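3-oxoacyl-[acyl-carrier-protein] synthase 2 (Rickettsia rickettsii, PDB 4JGA) probably catalyses the decarboxylative condensation of acyl chains with malonyl-ACP, the chain-elongating step of bacterial type II fatty acid synthesis. Local coordinates at residues 17-22 against 277-282; 377-382 against 410-415; 60-65 against 233-238; 213-218 against 252-257. All coordinates share one frame; numbering follows the deposited sequence.

Contact 1 (17-22 against 277-282); sequences RVVITG and YGEVIG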
loop_
_atom_site.group_PDB
_atom_site.type_symbol
_atom_site.label_atom_id
_atom_site.label_comp_id
_atom_site.label_asym_id
_atom_site.label_seq_id
_atom_site.Cartn_x
_atom_site.Cartn_y
_atom_site.Cartn_z
ATOM N N ARG A 17 11.161 -4.511 -22.007
ATOM C CA ARG A 17 12.286 -4.659 -21.108
ATOM C C ARG A 17 12.381 -3.428 -20.216
ATOM O O ARG A 17 12.046 -2.318 -20.648
ATOM C CB ARG A 17 13.573 -4.853 -21.910
ATOM C CG ARG A 17 13.559 -6.179 -22.634
ATOM C CD ARG A 17 14.737 -6.337 -23.555
ATOM N NE ARG A 17 15.994 -6.364 -22.808
ATOM C CZ ARG A 17 17.188 -6.252 -23.390
ATOM N NH1 ARG A 17 17.290 -6.117 -24.696
ATOM N NH2 ARG A 17 18.285 -6.256 -22.671
ATOM N N VAL A 18 12.825 -3.624 -18.971
ATOM C CA VAL A 18 12.827 -2.571 -17.965
ATOM C C VAL A 18 14.213 -2.389 -17.344
ATOM O O VAL A 18 14.805 -3.332 -16.799
ATOM C CB VAL A 18 11.826 -2.877 -16.843
ATOM C CG1 VAL A 18 11.786 -1.757 -15.818
ATOM C CG2 VAL A 18 10.455 -3.148 -17.432
ATOM N N VAL A 19 14.715 -1.163 -17.427
ATOM C CA VAL A 19 16.052 -0.847 -16.958
ATOM C C VAL A 19 15.985 0.181 -15.842
ATOM O O VAL A 19 14.950 0.853 -15.642
ATOM C CB VAL A 19 16.974 -0.371 -18.118
ATOM C CG1 VAL A 19 17.198 -1.496 -19.122
ATOM C CG2 VAL A 19 16.429 0.847 -18.823
ATOM N N ILE A 20 17.075 0.248 -15.098
ATOM C CA ILE A 20 17.253 1.139 -13.971
ATOM C C ILE A 20 18.092 2.328 -14.456
ATOM O O ILE A 20 19.269 2.138 -14.855
ATOM C CB ILE A 20 18.041 0.440 -12.856
ATOM C CG1 ILE A 20 17.398 -0.913 -12.456
ATOM C CG2 ILE A 20 18.148 1.343 -11.643
ATOM C CD1 ILE A 20 18.359 -1.841 -11.700
ATOM N N THR A 21 17.521 3.541 -14.398
ATOM C CA THR A 21 18.189 4.718 -14.902
ATOM C C THR A 21 18.449 5.799 -13.847
ATOM O O THR A 21 18.988 6.853 -14.193
ATOM C CB THR A 21 17.389 5.354 -16.054
ATOM O OG1 THR A 21 16.079 5.746 -15.580
ATOM C CG2 THR A 21 17.223 4.340 -17.226
ATOM N N GLY A 22 18.084 5.570 -12.587
ATOM C CA GLY A 22 18.360 6.539 -11.508
ATOM C C GLY A 22 18.332 5.907 -10.131
ATOM O O GLY A 22 17.515 5.024 -9.895
ATOM N N TYR A 277 21.933 1.427 -15.334
ATOM C CA TYR A 277 22.643 0.693 -14.279
ATOM C C TYR A 277 22.506 -0.821 -14.404
ATOM O O TYR A 277 23.379 -1.550 -13.930
ATOM C CB TYR A 277 22.102 1.082 -12.917
ATOM C CG TYR A 277 22.432 2.483 -12.479
ATOM C CD1 TYR A 277 23.626 2.755 -11.812
ATOM C CD2 TYR A 277 21.536 3.524 -12.672
ATOM C CE1 TYR A 277 23.935 4.038 -11.393
ATOM C CE2 TYR A 277 21.857 4.812 -12.269
ATOM C CZ TYR A 277 23.062 5.049 -11.623
ATOM O OH TYR A 277 23.369 6.295 -11.193
ATOM N N GLY A 278 21.428 -1.286 -15.036
ATOM C CA GLY A 278 21.087 -2.678 -15.037
ATOM C C GLY A 278 19.689 -2.914 -15.541
ATOM O O GLY A 278 18.902 -1.977 -15.705
ATOM N N GLU A 279 19.354 -4.176 -15.765
ATOM C CA GLU A 279 18.024 -4.538 -16.220
ATOM C C GLU A 279 17.326 -5.384 -15.130
ATOM O O GLU A 279 17.912 -6.312 -14.569
ATOM C CB GLU A 279 18.095 -5.282 -17.546
ATOM C CG GLU A 279 16.719 -5.601 -18.145
ATOM C CD GLU A 279 16.794 -6.426 -19.415
ATOM O OE1 GLU A 279 17.930 -6.658 -19.903
ATOM O OE2 GLU A 279 15.707 -6.790 -19.934
ATOM N N VAL A 280 16.088 -5.028 -14.826
ATOM C CA VAL A 280 15.287 -5.793 -13.878
ATOM C C VAL A 280 14.619 -6.888 -14.684
ATOM O O VAL A 280 13.818 -6.610 -15.556
ATOM C CB VAL A 280 14.207 -4.930 -13.194
ATOM C CG1 VAL A 280 13.538 -5.698 -12.067
ATOM C CG2 VAL A 280 14.823 -3.665 -12.643
ATOM N N ILE A 281 14.994 -8.127 -14.425
ATOM C CA ILE A 281 14.564 -9.226 -15.261
ATOM C C ILE A 281 13.686 -10.244 -14.551
ATOM O O ILE A 281 13.050 -11.049 -15.208
ATOM C CB ILE A 281 15.761 -9.975 -15.924
ATOM C CG1 ILE A 281 16.802 -10.450 -14.907
ATOM C CG2 ILE A 281 16.410 -9.123 -16.988
ATOM C CD1 ILE A 281 17.774 -11.454 -15.515
ATOM N N GLY A 282 13.679 -10.243 -13.231
ATOM C CA GLY A 282 12.897 -11.217 -12.495
ATOM C C GLY A 282 12.307 -10.673 -11.231
ATOM O O GLY A 282 12.959 -9.892 -10.510
HETATM O O HOH W 1 13.576 -6.390 -18.369
#

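Contact 2 (377-382 against 410-415); sequences ALAIRD and TKIDYV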
loop_
_atom_site.group_PDB
_atom_site.type_symbol
_atom_site.label_atom_id
_atom_site.label_comp_id
_atom_site.label_asym_id
_atom_site.label_seq_id
_atom_site.Cartn_x
_atom_site.Cartn_y
_atom_site.Cartn_z
ATOM N N ALA A 377 22.366 -3.134 -7.449
ATOM C CA ALA A 377 22.766 -2.500 -8.676
ATOM C C ALA A 377 24.202 -1.964 -8.609
ATOM O O ALA A 377 24.943 -2.022 -9.581
ATOM C CB ALA A 377 21.801 -1.381 -9.002
ATOM N N LEU A 378 24.565 -1.374 -7.483
ATOM C CA LEU A 378 25.913 -0.836 -7.314
ATOM C C LEU A 378 26.962 -1.950 -7.245
ATOM O O LEU A 378 28.072 -1.758 -7.668
ATOM C CB LEU A 378 25.984 0.087 -6.074
ATOM C CG LEU A 378 25.152 1.363 -6.219
ATOM C CD1 LEU A 378 24.892 2.035 -4.881
ATOM C CD2 LEU A 378 25.834 2.329 -7.132
ATOM N N ALA A 379 26.604 -3.106 -6.685
ATOM C CA ALA A 379 27.524 -4.248 -6.691
ATOM C C ALA A 379 27.891 -4.643 -8.126
ATOM O O ALA A 379 29.024 -5.042 -8.410
ATOM C CB ALA A 379 26.931 -5.442 -5.955
ATOM N N ILE A 380 26.915 -4.529 -9.023
ATOM C CA ILE A 380 27.157 -4.769 -10.443
ATOM C C ILE A 380 28.027 -3.652 -11.005
ATOM O O ILE A 380 28.996 -3.920 -11.707
ATOM C CB ILE A 380 25.855 -4.821 -11.255
ATOM C CG1 ILE A 380 25.136 -6.135 -10.993
ATOM C CG2 ILE A 380 26.121 -4.684 -12.748
ATOM C CD1 ILE A 380 23.674 -6.136 -11.425
ATOM N N ARG A 381 27.663 -2.399 -10.715
ATOM C CA ARG A 381 28.460 -1.264 -11.236
ATOM C C ARG A 381 29.938 -1.371 -10.833
ATOM O O ARG A 381 30.817 -1.155 -11.673
ATOM C CB ARG A 381 27.914 0.085 -10.793
ATOM C CG ARG A 381 28.563 1.243 -11.552
ATOM C CD ARG A 381 28.293 2.607 -10.929
ATOM N NE ARG A 381 28.960 2.718 -9.645
ATOM C CZ ARG A 381 28.740 3.681 -8.755
ATOM N NH1 ARG A 381 27.893 4.664 -9.006
ATOM N NH2 ARG A 381 29.388 3.656 -7.601
ATOM N N ASP A 382 30.201 -1.722 -9.570
ATOM C CA ASP A 382 31.549 -1.684 -9.036
ATOM C C ASP A 382 32.172 -3.068 -8.860
ATOM O O ASP A 382 33.285 -3.172 -8.372
ATOM C CB ASP A 382 31.596 -0.902 -7.721
ATOM C CG ASP A 382 31.250 0.575 -7.908
ATOM O OD1 ASP A 382 31.218 1.058 -9.070
ATOM O OD2 ASP A 382 30.952 1.248 -6.898
ATOM N N THR A 410 34.472 -9.324 -7.062
ATOM C CA THR A 410 34.296 -10.523 -7.887
ATOM C C THR A 410 33.451 -10.195 -9.122
ATOM O O THR A 410 32.904 -9.080 -9.237
ATOM C CB THR A 410 33.667 -11.674 -7.076
ATOM O OG1 THR A 410 33.719 -12.885 -7.833
ATOM C CG2 THR A 410 32.249 -11.380 -6.740
ATOM N N LYS A 411 33.348 -11.159 -10.037
ATOM C CA LYS A 411 32.499 -11.000 -11.207
ATOM C C LYS A 411 31.033 -11.023 -10.769
ATOM O O LYS A 411 30.573 -12.007 -10.196
ATOM C CB LYS A 411 32.745 -12.099 -12.242
ATOM C CG LYS A 411 31.927 -11.925 -13.519
ATOM C CD LYS A 411 31.535 -13.272 -14.126
ATOM C CE LYS A 411 30.554 -14.102 -13.271
ATOM N NZ LYS A 411 29.266 -14.430 -13.971
ATOM N N ILE A 412 30.322 -9.928 -11.071
ATOM C CA ILE A 412 28.911 -9.771 -10.726
ATOM C C ILE A 412 28.077 -9.261 -11.907
ATOM O O ILE A 412 28.065 -8.061 -12.210
ATOM C CB ILE A 412 28.686 -8.842 -9.520
ATOM C CG1 ILE A 412 29.510 -9.322 -8.320
ATOM C CG2 ILE A 412 27.202 -8.838 -9.146
ATOM C CD1 ILE A 412 29.320 -8.478 -7.077
ATOM N N ASP A 413 27.388 -10.195 -12.562
ATOM C CA ASP A 413 26.541 -9.898 -13.704
ATOM C C ASP A 413 25.067 -10.123 -13.373
ATOM O O ASP A 413 24.215 -9.543 -14.010
ATOM C CB ASP A 413 26.930 -10.768 -14.886
ATOM C CG ASP A 413 28.270 -10.344 -15.515
ATOM O OD1 ASP A 413 28.690 -9.183 -15.385
ATOM O OD2 ASP A 413 28.909 -11.196 -16.117
ATOM N N TYR A 414 24.769 -11.010 -12.450
ATOM C CA TYR A 414 23.410 -11.232 -12.044
ATOM C C TYR A 414 23.342 -11.200 -10.535
ATOM O O TYR A 414 24.145 -11.856 -9.852
ATOM C CB TYR A 414 22.908 -12.592 -12.510
ATOM C CG TYR A 414 22.747 -12.755 -13.994
ATOM C CD1 TYR A 414 23.830 -13.100 -14.814
ATOM C CD2 TYR A 414 21.504 -12.607 -14.583
ATOM C CE1 TYR A 414 23.659 -13.287 -16.188
ATOM C CE2 TYR A 414 21.335 -12.772 -15.947
ATOM C CZ TYR A 414 22.399 -13.107 -16.729
ATOM O OH TYR A 414 22.176 -13.257 -18.061
ATOM N N VAL A 415 22.349 -10.483 -10.022
ATOM C CA VAL A 415 22.143 -10.357 -8.587
ATOM C C VAL A 415 20.700 -10.664 -8.203
ATOM O O VAL A 415 19.769 -10.263 -8.902
ATOM C CB VAL A 415 22.473 -8.950 -8.109
ATOM C CG1 VAL A 415 22.140 -8.800 -6.619
ATOM C CG2 VAL A 415 23.941 -8.651 -8.363
#

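Contact 3 (60-65 against 233-238); sequences CKIAGL and KYNDNP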
loop_
_atom_site.group_PDB
_atom_site.type_symbol
_atom_site.label_atom_id
_atom_site.label_comp_id
_atom_site.label_asym_id
_atom_site.label_seq_id
_atom_site.Cartn_x
_atom_site.Cartn_y
_atom_site.Cartn_z
ATOM N N CYS A 60 15.550 -2.034 24.079
ATOM C CA CYS A 60 16.449 -1.747 22.941
ATOM C C CYS A 60 16.680 -0.246 22.842
ATOM O O CYS A 60 15.745 0.520 22.840
ATOM C CB CYS A 60 15.874 -2.255 21.626
ATOM S SG CYS A 60 16.958 -1.911 20.206
ATOM N N LYS A 61 17.945 0.160 22.812
ATOM C CA LYS A 61 18.309 1.561 22.959
ATOM C C LYS A 61 19.090 2.070 21.756
ATOM O O LYS A 61 19.666 3.147 21.806
ATOM C CB LYS A 61 19.146 1.742 24.235
ATOM C CG LYS A 61 18.386 1.386 25.508
ATOM C CD LYS A 61 19.299 1.329 26.720
ATOM C CE LYS A 61 18.596 0.650 27.879
ATOM N NZ LYS A 61 17.432 1.435 28.374
ATOM N N ILE A 62 19.099 1.291 20.675
ATOM C CA ILE A 62 19.963 1.589 19.523
ATOM C C ILE A 62 19.174 1.492 18.225
ATOM O O ILE A 62 18.119 0.887 18.186
ATOM C CB ILE A 62 21.145 0.606 19.429
ATOM C CG1 ILE A 62 20.641 -0.846 19.347
ATOM C CG2 ILE A 62 22.084 0.796 20.621
ATOM C CD1 ILE A 62 21.696 -1.878 18.952
ATOM N N ALA A 63 19.720 2.080 17.174
ATOM C CA ALA A 63 19.072 2.058 15.883
ATOM C C ALA A 63 20.031 2.553 14.813
ATOM O O ALA A 63 21.001 3.235 15.121
ATOM C CB ALA A 63 17.796 2.919 15.897
ATOM N N GLY A 64 19.710 2.190 13.570
ATOM C CA GLY A 64 20.309 2.781 12.377
ATOM C C GLY A 64 19.646 4.119 12.102
ATOM O O GLY A 64 18.494 4.180 11.680
ATOM N N LEU A 65 20.381 5.189 12.350
ATOM C CA LEU A 65 19.811 6.523 12.323
ATOM C C LEU A 65 20.514 7.434 11.334
ATOM O O LEU A 65 21.752 7.409 11.175
ATOM C CB LEU A 65 19.871 7.139 13.722
ATOM C CG LEU A 65 19.042 6.429 14.802
ATOM C CD1 LEU A 65 19.471 6.916 16.186
ATOM C CD2 LEU A 65 17.535 6.646 14.590
ATOM N N LYS A 233 20.659 -6.978 23.628
ATOM C CA LYS A 233 21.861 -7.356 24.341
ATOM C C LYS A 233 23.158 -6.581 23.939
ATOM O O LYS A 233 24.201 -6.764 24.558
ATOM C CB LYS A 233 22.099 -8.881 24.162
ATOM N N TYR A 234 23.113 -5.730 22.921
ATOM C CA TYR A 234 24.311 -4.987 22.512
ATOM C C TYR A 234 24.122 -3.470 22.624
ATOM O O TYR A 234 24.746 -2.717 21.856
ATOM C CB TYR A 234 24.682 -5.327 21.070
ATOM C CG TYR A 234 25.407 -6.646 20.880
ATOM C CD1 TYR A 234 24.692 -7.830 20.780
ATOM C CD2 TYR A 234 26.791 -6.699 20.771
ATOM C CE1 TYR A 234 25.327 -9.039 20.601
ATOM C CE2 TYR A 234 27.447 -7.907 20.570
ATOM C CZ TYR A 234 26.699 -9.072 20.483
ATOM O OH TYR A 234 27.317 -10.268 20.293
ATOM N N ASN A 235 23.316 -3.003 23.579
ATOM C CA ASN A 235 23.098 -1.557 23.746
ATOM C C ASN A 235 24.383 -0.764 24.074
ATOM O O ASN A 235 24.488 0.412 23.708
ATOM C CB ASN A 235 22.059 -1.262 24.824
ATOM C CG ASN A 235 20.656 -1.675 24.416
ATOM O OD1 ASN A 235 20.263 -1.609 23.240
ATOM N ND2 ASN A 235 19.869 -2.059 25.402
ATOM N N ASP A 236 25.340 -1.402 24.728
ATOM C CA ASP A 236 26.635 -0.779 25.024
ATOM C C ASP A 236 27.618 -0.820 23.871
ATOM O O ASP A 236 28.592 -0.074 23.877
ATOM C CB ASP A 236 27.269 -1.455 26.226
ATOM C CG ASP A 236 26.408 -1.301 27.471
ATOM O OD1 ASP A 236 25.746 -0.264 27.605
ATOM O OD2 ASP A 236 26.374 -2.210 28.317
ATOM N N ASN A 237 27.354 -1.657 22.870
ATOM C CA ASN A 237 28.215 -1.737 21.683
ATOM C C ASN A 237 27.355 -1.821 20.429
ATOM O O ASN A 237 27.293 -2.870 19.791
ATOM C CB ASN A 237 29.122 -2.974 21.756
ATOM C CG ASN A 237 30.096 -2.930 22.898
ATOM O OD1 ASN A 237 31.274 -2.708 22.691
ATOM N ND2 ASN A 237 29.615 -3.164 24.118
ATOM N N PRO A 238 26.677 -0.712 20.081
ATOM C CA PRO A 238 25.669 -0.685 19.017
ATOM C C PRO A 238 26.148 -1.259 17.679
ATOM O O PRO A 238 25.388 -1.949 17.013
ATOM C CB PRO A 238 25.336 0.800 18.864
ATOM C CG PRO A 238 25.755 1.440 20.126
ATOM C CD PRO A 238 26.822 0.601 20.748
#

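Contact 4 (213-218 against 252-257); sequences EAPVTP and FVMGEG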
loop_
_atom_site.group_PDB
_atom_site.type_symbol
_atom_site.label_atom_id
_atom_site.label_comp_id
_atom_site.label_asym_id
_atom_site.label_seq_id
_atom_site.Cartn_x
_atom_site.Cartn_y
_atom_site.Cartn_z
ATOM N N GLU A 213 10.939 4.866 5.366
ATOM C CA GLU A 213 10.518 4.504 6.720
ATOM C C GLU A 213 11.222 5.365 7.774
ATOM O O GLU A 213 12.412 5.660 7.654
ATOM C CB GLU A 213 10.811 3.035 6.988
ATOM C CG GLU A 213 9.941 2.439 8.100
ATOM C CD GLU A 213 8.610 1.940 7.609
ATOM O OE1 GLU A 213 8.602 1.068 6.690
ATOM O OE2 GLU A 213 7.575 2.399 8.161
ATOM N N ALA A 214 10.446 5.784 8.769
ATOM C CA ALA A 214 10.911 6.497 9.939
ATOM C C ALA A 214 10.230 5.896 11.153
ATOM O O ALA A 214 9.347 6.497 11.747
ATOM C CB ALA A 214 10.605 7.985 9.824
ATOM N N PRO A 215 10.636 4.677 11.525
ATOM C CA PRO A 215 9.877 3.940 12.504
ATOM C C PRO A 215 10.447 4.019 13.920
ATOM O O PRO A 215 9.870 3.428 14.843
ATOM C CB PRO A 215 10.045 2.529 12.005
ATOM C CG PRO A 215 11.496 2.501 11.570
ATOM C CD PRO A 215 11.756 3.878 11.013
ATOM N N VAL A 216 11.568 4.713 14.091
ATOM C CA VAL A 216 12.236 4.751 15.376
ATOM C C VAL A 216 11.595 5.843 16.248
ATOM O O VAL A 216 12.079 6.980 16.315
ATOM C CB VAL A 216 13.762 4.957 15.237
ATOM C CG1 VAL A 216 14.451 4.829 16.590
ATOM C CG2 VAL A 216 14.334 3.941 14.245
ATOM N N THR A 217 10.495 5.458 16.894
ATOM C CA THR A 217 9.763 6.284 17.840
ATOM C C THR A 217 9.532 5.457 19.104
ATOM O O THR A 217 9.731 4.216 19.107
ATOM C CB THR A 217 8.384 6.720 17.260
ATOM O OG1 THR A 217 7.413 5.674 17.457
ATOM C CG2 THR A 217 8.506 7.018 15.775
ATOM N N PRO A 218 9.060 6.121 20.183
ATOM C CA PRO A 218 8.857 5.370 21.425
ATOM C C PRO A 218 7.904 4.174 21.236
ATOM O O PRO A 218 8.196 3.041 21.663
ATOM C CB PRO A 218 8.243 6.430 22.362
ATOM C CG PRO A 218 8.789 7.742 21.873
ATOM C CD PRO A 218 8.824 7.569 20.367
ATOM N N PHE A 252 16.879 -8.243 15.198
ATOM C CA PHE A 252 17.255 -7.158 14.328
ATOM C C PHE A 252 17.392 -5.809 15.045
ATOM O O PHE A 252 16.983 -5.659 16.196
ATOM C CB PHE A 252 16.397 -7.097 13.033
ATOM C CG PHE A 252 14.958 -6.645 13.173
ATOM C CD1 PHE A 252 14.627 -5.291 13.248
ATOM C CD2 PHE A 252 13.922 -7.554 12.996
ATOM C CE1 PHE A 252 13.321 -4.888 13.298
ATOM C CE2 PHE A 252 12.593 -7.136 13.024
ATOM C CZ PHE A 252 12.291 -5.798 13.194
ATOM N N VAL A 253 18.023 -4.872 14.363
ATOM C CA VAL A 253 18.147 -3.482 14.818
ATOM C C VAL A 253 17.313 -2.639 13.844
ATOM O O VAL A 253 17.467 -2.751 12.612
ATOM C CB VAL A 253 19.604 -3.025 14.819
ATOM C CG1 VAL A 253 19.739 -1.553 15.254
ATOM C CG2 VAL A 253 20.449 -3.919 15.742
ATOM N N MET A 254 16.385 -1.871 14.393
ATOM C CA MET A 254 15.581 -0.986 13.567
ATOM C C MET A 254 16.433 0.147 12.970
ATOM O O MET A 254 17.356 0.648 13.605
ATOM C CB MET A 254 14.440 -0.328 14.362
ATOM C CG MET A 254 13.468 -1.299 14.987
ATOM S SD MET A 254 12.369 -0.457 16.134
ATOM C CE MET A 254 11.421 0.566 14.979
ATOM N N GLY A 255 16.075 0.532 11.761
ATOM C CA GLY A 255 16.672 1.657 11.068
ATOM C C GLY A 255 15.660 2.491 10.288
ATOM O O GLY A 255 14.475 2.151 10.179
ATOM N N GLU A 256 16.152 3.619 9.774
ATOM C CA GLU A 256 15.308 4.592 9.083
ATOM C C GLU A 256 16.026 5.046 7.819
ATOM O O GLU A 256 17.246 5.026 7.751
ATOM C CB GLU A 256 15.000 5.790 9.992
ATOM C CG GLU A 256 16.250 6.476 10.519
ATOM C CD GLU A 256 16.005 7.798 11.213
ATOM O OE1 GLU A 256 17.015 8.461 11.505
ATOM O OE2 GLU A 256 14.830 8.186 11.445
ATOM N N GLY A 257 15.234 5.452 6.834
ATOM C CA GLY A 257 15.761 6.070 5.612
ATOM C C GLY A 257 14.882 5.765 4.425
ATOM O O GLY A 257 13.699 5.452 4.576
#

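Contact 1 (17-22 against 277-282)
Arg17 and Glu279 cross at about a right angle, the NE-NH2 edge of the guanidinium set against the carboxylate. NE of Arg17 reaches OE2 of Glu279 at 2.9 Å and NH2 of Arg17 reaches OE1 of Glu279 at 2.8 Å, both bonds almost straight. The acceptors lie in the guanidinium plane, but the carboxylate is turned 38° against it, so both oxygens are approached from above their own plane. Glu279 sets CG anti to its backbone N (chi1 -175°) and runs extended from there, CG passing 3.3 Å from Val18 O. One water ties Val18 N to Glu279 OE2 and Val280 O, giving OE2 a further partner. On the other face of the strand pair, Ile20 crosses Val280 at about a right angle, CG1 of Ile20 lying 3.8 Å from CG2 of Val280. Tyr277 turns the edge of its ring to Ile20 O, the same oxygen that accepts a bond from Tyr277 N at 2.8 Å; its hydroxyl goes on to Asp108. The strands run antiparallel, and strand 18-26 lies between 257-265 and 278-287, with Leu263 touching Val18, Ile20 and Val280, and helix 266-271 packing on Val19.

Contact 2 (377-382 against 410-415)
The Arg381 guanidinium has Leu378 CD2 over the centre of one face, 3.5 Å above its plane, and the Asp382 carboxylate at its edge. Arg381 NE bonds Asp382 OD1 at 2.9 Å, and its NH2 meets the syn lone pair of Asp382 OD2; Trp37 NE1 is a second partner of OD2. That ion pair lies on the helix flank turned away from 410-415. The contact is van der Waals packing, mostly of aliphatic side chains, with two backbone carbonyls close by. CG1 of Ile380 carries most of it: held anti to the carbonyl carbon (chi1 -74°), it sits 3.9 Å from CG2 of Ile412 and 3.8 Å from CG2 of Val415. Ile380 and Val415 run alongside one another, pointing opposite ways, so CG2 of Val415 also lies close to CD1 of Ile380. At Ala379, the CD1 tip of Ile412 meets the helix, 4.0 Å from Ala379 CB and 3.7 Å from Ala379 O. Gln383 NE2 adds the polar link, donating to both Ile380 O and Ile412 O. This is helix-on-sheet packing of the layered thiolase fold, and the same helix 368-382 and strand 414-421 supply Glu372, Ser417 and Asn418 to the potassium site.

Contact 3 (60-65 against 233-238)
With CG of Asn235 anti to its own carbonyl carbon (chi1 -69°), the side-chain amide swings across to the backbone of 60-65, while Ile62 holds CG1 in the crowded position between N and carbonyl carbon (chi1 57°), which leaves CG2 anti to the carbonyl carbon and facing Pro238. Asn235 OD1 accepts the backbone N-H of Lys61 at 2.9 Å. The donor comes from well above the amide plane, 52° out of it, rather than along a lone pair. ND2 of the same amide donates to Ala59 O, so both ends of the flat group are tied to the backbone just at the approach to strand 62-64, which should fix its rotation. Lys61 lays its aliphatic chain across this amide at about a right angle: CB lies 3.7 Å from Asn235 OD1, and CD 3.7 Å from Asn235 ND2. Its ammonium then leads away to Leu58 O and Thr55 O. Beside this polar grip, CG2 of Ile62 rests 3.7 Å from CB of Pro238, with CG of the proline ring almost as near; Ile47 of the neighbouring strand touches both residues. Asn235 stands second in a type I beta turn, closed by Asn237 N bonding Tyr234 O at 3.0 Å. The turn and the proline after it pack against strand 62-64 and the residues leading into it, joining sheet 47-49/62-64 to the loop between helix 218-226 and strand 257-265 of the thiolase fold.

Contact 4 (213-218 against 252-257)
Gly257 carries the oddest backbone here, with phi 149° and psi -159°: a CB would collide with the carbonyl oxygen of Glu256. It forms an antiparallel hydrogen-bonded pair with Glu213 in the central sheet of the thiolase fold, where strand 206-213 ends and strand 257-265 begins. Both bonds of the pair, Glu213 N to Gly257 O and Gly257 N to Glu213 O, measure 2.9 Å. Past Ala214 the chains diverge, and side chains take over. Glu256 CB lies 3.5 Å from Glu213 O and 3.9 Å from Pro215 CD; with CG between backbone N and carbonyl carbon, the crowded position, the extended chain takes the carboxylate to Ile66 N. The Glu213 carboxylate also leaves the contact, taking backbone N-H groups of Gly129, Ile130, Gly131 and Gly366, a dense set of donors that probably stabilises its charge. Gly255 O meets the CG-CD edge of the Pro215 ring, 3.3 Å from CG. Val216, at the centre of an inverse gamma turn, points its side chain at the other segment and brings CG2 to 4.3 Å from Met254 CB. Helix 218-226 begins just afterwards, with Thr217 as its N-cap, and packs Val221 on both Val216 and Met254. Bent at chi3 (67°), Met254 brings its methyl to the CB-CG side of the proline, CE lying 3.8 Å from Pro215 CB and only 3.3 Å from Pro215 O.

In the fold
The four contacts fall into two touching pairs. Contacts 1 and 2 have centres 13 Å apart and meet where Ile281 CD1 packs 3.8 Å from Tyr414 CE2; both reach the central sheet. Contacts 3 and 4, centres 12 Å apart, are joined by probable backbone hydrogen bonds, Gly64 N to Met254 O at 2.8 Å and Glu256 N to Gly64 O at 3.1 Å, so 60-65 is held by both 233-238 and 252-257. Between the pairs the nearest atoms are about 14 Å apart, in contacts 2 and 4. Contact 2 lies near both metals, with the Val415 side chain about 8 Å from potassium and that of Asp413 about 7 Å from sodium.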